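Local coordinates for molybdenum cofactor biosynthesis protein (Pyrococcus furiosus, PDB 1XI8) that probably acts in molybdenum cofactor biosynthesis as a MoeA-family molybdopterin molybdotransferase, at residues K191-T197 / C258-T264; P234-G238 / K253-C258. One frame throughout, in Å; residues are numbered along the deposited sequence.

Interaction 1. Residues K191-T197 / C258-T264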
loop_
_atom_site.group_PDB
_atom_site.type_symbol
_atom_site.label_atom_id
_atom_site.label_comp_id
_atom_site.label_asym_id
_atom_site.label_seq_id
_atom_site.Cartn_x
_atom_site.Cartn_y
_atom_site.Cartn_z
ATOM N N LYS A 191 2.309 -8.187 18.692
ATOM C CA LYS A 191 2.430 -9.566 18.260
ATOM C C LYS A 191 1.037 -10.171 18.194
ATOM O O LYS A 191 0.252 -10.019 19.122
ATOM C CB LYS A 191 3.329 -10.361 19.204
ATOM C CG LYS A 191 4.814 -10.088 19.030
ATOM C CD LYS A 191 5.595 -10.702 20.182
ATOM C CE LYS A 191 7.112 -10.625 19.989
ATOM N NZ LYS A 191 7.746 -11.708 20.811
ATOM N N VAL A 192 0.733 -10.846 17.089
ATOM C CA VAL A 192 -0.601 -11.386 16.876
ATOM C C VAL A 192 -0.581 -12.894 16.716
ATOM O O VAL A 192 -0.161 -13.416 15.684
ATOM C CB VAL A 192 -1.285 -10.749 15.638
ATOM C CG1 VAL A 192 -2.692 -11.340 15.430
ATOM C CG2 VAL A 192 -1.342 -9.230 15.774
ATOM N N GLY A 193 -1.044 -13.600 17.737
ATOM C CA GLY A 193 -1.081 -15.054 17.675
ATOM C C GLY A 193 -2.152 -15.548 16.730
ATOM O O GLY A 193 -3.271 -15.042 16.728
ATOM N N ILE A 194 -1.808 -16.539 15.921
ATOM C CA ILE A 194 -2.772 -17.130 15.000
ATOM C C ILE A 194 -2.925 -18.616 15.277
ATOM O O ILE A 194 -2.003 -19.390 15.069
ATOM C CB ILE A 194 -2.382 -16.905 13.525
ATOM C CG1 ILE A 194 -2.231 -15.406 13.237
ATOM C CG2 ILE A 194 -3.432 -17.504 12.617
ATOM C CD1 ILE A 194 -1.500 -15.085 11.972
ATOM N N ILE A 195 -4.102 -18.998 15.761
ATOM C CA ILE A 195 -4.409 -20.387 16.044
ATOM C C ILE A 195 -5.485 -20.850 15.085
ATOM O O ILE A 195 -6.472 -20.143 14.882
ATOM C CB ILE A 195 -4.943 -20.568 17.474
ATOM C CG1 ILE A 195 -3.898 -20.144 18.511
ATOM C CG2 ILE A 195 -5.397 -22.011 17.708
ATOM C CD1 ILE A 195 -4.465 -20.017 19.909
ATOM N N ILE A 196 -5.299 -22.029 14.500
ATOM C CA ILE A 196 -6.289 -22.599 13.589
ATOM C C ILE A 196 -6.855 -23.915 14.093
ATOM O O ILE A 196 -6.119 -24.823 14.437
ATOM C CB ILE A 196 -5.691 -22.826 12.216
ATOM C CG1 ILE A 196 -5.432 -21.473 11.560
ATOM C CG2 ILE A 196 -6.630 -23.691 11.376
ATOM C CD1 ILE A 196 -4.316 -21.512 10.596
ATOM N N THR A 197 -8.176 -24.007 14.109
ATOM C CA THR A 197 -8.880 -25.119 14.726
ATOM C C THR A 197 -9.256 -26.216 13.725
ATOM O O THR A 197 -9.821 -25.943 12.664
ATOM C CB THR A 197 -10.143 -24.592 15.433
ATOM O OG1 THR A 197 -9.755 -23.678 16.473
ATOM C CG2 THR A 197 -10.958 -25.736 16.037
ATOM N N CYS A 258 1.399 -12.785 23.328
ATOM C CA CYS A 258 0.869 -11.830 22.350
ATOM C C CYS A 258 -0.022 -10.754 22.927
ATOM O O CYS A 258 -0.598 -10.910 23.996
ATOM C CB CYS A 258 0.086 -12.558 21.254
ATOM S SG CYS A 258 1.035 -13.786 20.353
ATOM N N ASP A 259 -0.131 -9.665 22.183
ATOM C CA ASP A 259 -0.985 -8.554 22.529
ATOM C C ASP A 259 -2.390 -8.790 21.965
ATOM O O ASP A 259 -3.351 -8.124 22.343
ATOM C CB ASP A 259 -0.400 -7.270 21.948
ATOM C CG ASP A 259 1.066 -7.075 22.309
ATOM O OD1 ASP A 259 1.940 -7.432 21.482
ATOM O OD2 ASP A 259 1.339 -6.573 23.429
ATOM N N LEU A 260 -2.508 -9.750 21.062
ATOM C CA LEU A 260 -3.764 -10.002 20.391
ATOM C C LEU A 260 -3.721 -11.420 19.833
ATOM O O LEU A 260 -2.695 -11.846 19.311
ATOM C CB LEU A 260 -3.937 -8.978 19.277
ATOM C CG LEU A 260 -5.300 -8.521 18.786
ATOM C CD1 LEU A 260 -6.226 -8.189 19.926
ATOM C CD2 LEU A 260 -5.094 -7.300 17.902
ATOM N N VAL A 261 -4.826 -12.152 19.956
ATOM C CA VAL A 261 -4.881 -13.523 19.488
ATOM C C VAL A 261 -6.062 -13.750 18.552
ATOM O O VAL A 261 -7.180 -13.332 18.841
ATOM C CB VAL A 261 -4.975 -14.517 20.660
ATOM C CG1 VAL A 261 -5.020 -15.938 20.139
ATOM C CG2 VAL A 261 -3.803 -14.336 21.596
ATOM N N LEU A 262 -5.797 -14.414 17.431
ATOM C CA LEU A 262 -6.830 -14.790 16.483
ATOM C C LEU A 262 -6.945 -16.300 16.434
ATOM O O LEU A 262 -5.989 -16.998 16.103
ATOM C CB LEU A 262 -6.495 -14.270 15.089
ATOM C CG LEU A 262 -6.155 -12.792 14.952
ATOM C CD1 LEU A 262 -5.775 -12.471 13.531
ATOM C CD2 LEU A 262 -7.321 -11.961 15.369
ATOM N N ILE A 263 -8.120 -16.808 16.773
ATOM C CA ILE A 263 -8.402 -18.236 16.642
ATOM C C ILE A 263 -9.493 -18.435 15.597
ATOM O O ILE A 263 -10.594 -17.925 15.733
ATOM C CB ILE A 263 -8.812 -18.872 17.993
ATOM C CG1 ILE A 263 -9.138 -20.355 17.817
ATOM C CG2 ILE A 263 -9.989 -18.129 18.626
ATOM C CD1 ILE A 263 -9.313 -21.105 19.128
ATOM N N THR A 264 -9.187 -19.154 14.532
ATOM C CA THR A 264 -10.199 -19.411 13.512
ATOM C C THR A 264 -10.971 -20.647 13.875
ATOM O O THR A 264 -10.641 -21.327 14.835
ATOM C CB THR A 264 -9.574 -19.647 12.144
ATOM O OG1 THR A 264 -8.725 -20.801 12.201
ATOM C CG2 THR A 264 -8.766 -18.438 11.730
#
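Gly193 and Leu262 sit at the middle of a parallel strand pairing, where 191-196 and 260-263 run in the same direction with an angle of 18° between them. The contact is tight here. Two bonds are short and nearly straight: Leu262 N reaches Gly193 O at 2.7 Å and Ile195 N reaches Leu262 O at 2.8 Å, each with an N-H...O angle of 174°. Gly193 has no side chain where Cys258 SG comes within 3.3 Å of its N. The flanking side chains make ordinary van der Waals contacts. On one face CG1 of Val192, held anti to its own N (chi1 180°), lies 3.8 Å from Leu262 CG; on the other, Ile195 rests its CD1 on Val261 CG1 and its CG2 on Ile263 CG1.

The Lys191 end is looser and nearer solvent. The anti lone pair of Asp259 OD1 binds Lys191 N at 2.9 Å, and Lys191 O is shared between Asp259 N and, weakly, Leu260 N at 3.4 Å. At the far end exposed Thr197 donates through OG1 to O of buried Thr264 over 3.0 Å.

The pair forms the centre of the parallel part of the probable molybdopterin-binding domain's sheet, with strand 233-239 beside 191-196, helix 219-229 packed on the Val192 and Ile194 face, and helix 244-257 on the Ile195 and Val261 face.

Interaction 2. Residues P234-G238 / K253-C258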
loop_
_atom_site.group_PDB
_atom_site.type_symbol
_atom_site.label_atom_id
_atom_site.label_comp_id
_atom_site.label_asym_id
_atom_site.label_seq_id
_atom_site.Cartn_x
_atom_site.Cartn_y
_atom_site.Cartn_z
ATOM N N PRO A 234 3.001 -11.407 12.996
ATOM C CA PRO A 234 2.268 -12.661 13.143
ATOM C C PRO A 234 3.103 -13.773 13.786
ATOM O O PRO A 234 4.286 -13.919 13.503
ATOM C CB PRO A 234 1.889 -13.026 11.705
ATOM C CG PRO A 234 2.877 -12.338 10.857
ATOM C CD PRO A 234 3.455 -11.176 11.616
ATOM N N ILE A 235 2.470 -14.537 14.663
ATOM C CA ILE A 235 3.103 -15.646 15.340
ATOM C C ILE A 235 2.190 -16.857 15.182
ATOM O O ILE A 235 1.077 -16.883 15.692
ATOM C CB ILE A 235 3.350 -15.301 16.821
ATOM C CG1 ILE A 235 4.301 -14.096 16.904
ATOM C CG2 ILE A 235 3.897 -16.507 17.586
ATOM C CD1 ILE A 235 4.449 -13.523 18.272
ATOM N N LEU A 236 2.662 -17.853 14.443
ATOM C CA LEU A 236 1.857 -19.021 14.116
ATOM C C LEU A 236 1.949 -20.114 15.167
ATOM O O LEU A 236 3.039 -20.540 15.536
ATOM C CB LEU A 236 2.267 -19.571 12.749
ATOM C CG LEU A 236 1.956 -18.561 11.650
ATOM C CD1 LEU A 236 2.749 -18.866 10.403
ATOM C CD2 LEU A 236 0.453 -18.520 11.355
ATOM N N TYR A 237 0.796 -20.556 15.650
ATOM C CA TYR A 237 0.743 -21.642 16.612
ATOM C C TYR A 237 0.244 -22.916 15.939
ATOM O O TYR A 237 0.116 -23.953 16.574
ATOM C CB TYR A 237 -0.123 -21.262 17.808
ATOM C CG TYR A 237 0.514 -20.185 18.649
ATOM C CD1 TYR A 237 1.593 -20.483 19.477
ATOM C CD2 TYR A 237 0.049 -18.870 18.620
ATOM C CE1 TYR A 237 2.192 -19.519 20.252
ATOM C CE2 TYR A 237 0.649 -17.891 19.398
ATOM C CZ TYR A 237 1.720 -18.231 20.213
ATOM O OH TYR A 237 2.342 -17.289 20.991
ATOM N N GLY A 238 -0.027 -22.819 14.643
ATOM C CA GLY A 238 -0.428 -23.973 13.856
ATOM C C GLY A 238 -1.879 -24.366 14.039
ATOM O O GLY A 238 -2.699 -23.572 14.504
ATOM N N LYS A 253 -1.241 -20.098 25.997
ATOM C CA LYS A 253 0.118 -19.861 25.521
ATOM C C LYS A 253 0.182 -18.573 24.688
ATOM O O LYS A 253 1.071 -17.746 24.874
ATOM C CB LYS A 253 0.607 -21.051 24.703
ATOM C CG LYS A 253 2.098 -21.058 24.411
ATOM C CD LYS A 253 2.452 -22.177 23.425
ATOM C CE LYS A 253 3.902 -22.603 23.511
ATOM N NZ LYS A 253 4.858 -21.518 23.184
ATOM N N ALA A 254 -0.771 -18.398 23.781
ATOM C CA ALA A 254 -0.767 -17.224 22.919
ATOM C C ALA A 254 -1.037 -15.945 23.712
ATOM O O ALA A 254 -0.393 -14.930 23.471
ATOM C CB ALA A 254 -1.759 -17.385 21.773
ATOM N N LYS A 255 -1.981 -15.991 24.654
ATOM C CA LYS A 255 -2.224 -14.841 25.547
ATOM C C LYS A 255 -0.953 -14.421 26.290
ATOM O O LYS A 255 -0.735 -13.235 26.510
ATOM C CB LYS A 255 -3.327 -15.117 26.570
ATOM C CG LYS A 255 -4.754 -15.179 26.031
ATOM C CD LYS A 255 -5.713 -14.860 27.165
ATOM C CE LYS A 255 -6.985 -15.689 27.142
ATOM N NZ LYS A 255 -7.669 -15.628 28.483
ATOM N N ARG A 256 -0.115 -15.386 26.669
ATOM C CA ARG A 256 1.116 -15.071 27.386
ATOM C C ARG A 256 2.108 -14.338 26.507
ATOM O O ARG A 256 2.857 -13.501 26.983
ATOM C CB ARG A 256 1.797 -16.337 27.939
ATOM C CG ARG A 256 0.987 -17.096 28.980
ATOM C CD ARG A 256 1.861 -18.061 29.813
ATOM N NE ARG A 256 2.497 -19.119 29.024
ATOM C CZ ARG A 256 1.966 -20.328 28.854
ATOM N NH1 ARG A 256 0.796 -20.618 29.418
ATOM N NH2 ARG A 256 2.594 -21.244 28.120
ATOM N N GLU A 257 2.112 -14.662 25.225
ATOM C CA GLU A 257 3.143 -14.173 24.324
ATOM C C GLU A 257 2.708 -13.003 23.441
ATOM O O GLU A 257 3.551 -12.311 22.873
ATOM C CB GLU A 257 3.648 -15.338 23.456
ATOM C CG GLU A 257 4.079 -16.551 24.280
ATOM C CD GLU A 257 4.663 -17.697 23.449
ATOM O OE1 GLU A 257 4.694 -17.614 22.198
ATOM O OE2 GLU A 257 5.090 -18.699 24.058
ATOM N N CYS A 258 1.399 -12.785 23.328
ATOM C CA CYS A 258 0.869 -11.830 22.350
ATOM C C CYS A 258 -0.022 -10.754 22.927
ATOM O O CYS A 258 -0.598 -10.910 23.996
ATOM C CB CYS A 258 0.086 -12.558 21.254
ATOM S SG CYS A 258 1.035 -13.786 20.353
#
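Tyr237 reaches from its strand to the last turns of helix 244-257 and ends on the carboxylate of Glu257. With CG anti to its carbonyl carbon (chi1 -69°), the ring extends toward the helix, and its hydroxyl donates to Glu257 OE1 over 2.7 Å. The acceptor lies at the ring's edge, close to the ring plane, but the carboxylate does not share that plane: the two groups are turned 52° apart, and the hydroxyl meets OE1 from above the carboxylate, well out of its plane.

Glu257, extended beyond CG, uses its other oxygen within the helix. Lys253 runs out straight and then bends at its last torsion (chi4 -62°), bringing NZ to the syn side of OE2 at 3.0 Å in a salt bridge. The carboxylate is thus gripped at both oxygens, which should limit its rotation, and the lysine's charge probably helps to stabilise the negative charge. Lys253 and Ala254 both approach obliquely from the same side of the Tyr237 ring plane, Lys253 CD 4.1 Å from CE1 and Ala254 CB 3.4 Å from CE2. Cys258 adds a sulfur-aromatic contact at the ring edge, its SG 5.5 Å from the ring centroid, and also meets Ile235 CD1 at 4.0 Å.

A leucine in place of Tyr237 would probably leave Glu257 OE1 without its hydroxyl partner and open a gap beside Ala254.

This helix-on-strand contact joins the helix's C-terminal end to the edge strand 233-239, whose backbone pairs with strand 191-196; Pro234 and Leu236, on the opposite face of the strand, pack against helix 219-229.

In the fold
Of the four segments, 191-197 comes first; from its strand the chain passes through helix 219-229 to strand 233-239, and then returns through helix 244-257 to strand 260-263, making two successive beta-alpha-beta crossovers. Interaction 2 closes the short loop between strand 233-239 and the end of the following helix; interaction 1 closes the longer one, so interaction 2 is nested inside interaction 1. Cys258, just after the helix, belongs to both. The contacts also meet directly: Ile194 N and Ile196 N probably bond to Ile235 O and Gly238 O, and Ala254 packs on Val261. Together they tie three adjacent parallel strands to helix 244-257 in an alpha/beta sheet with helices on both faces.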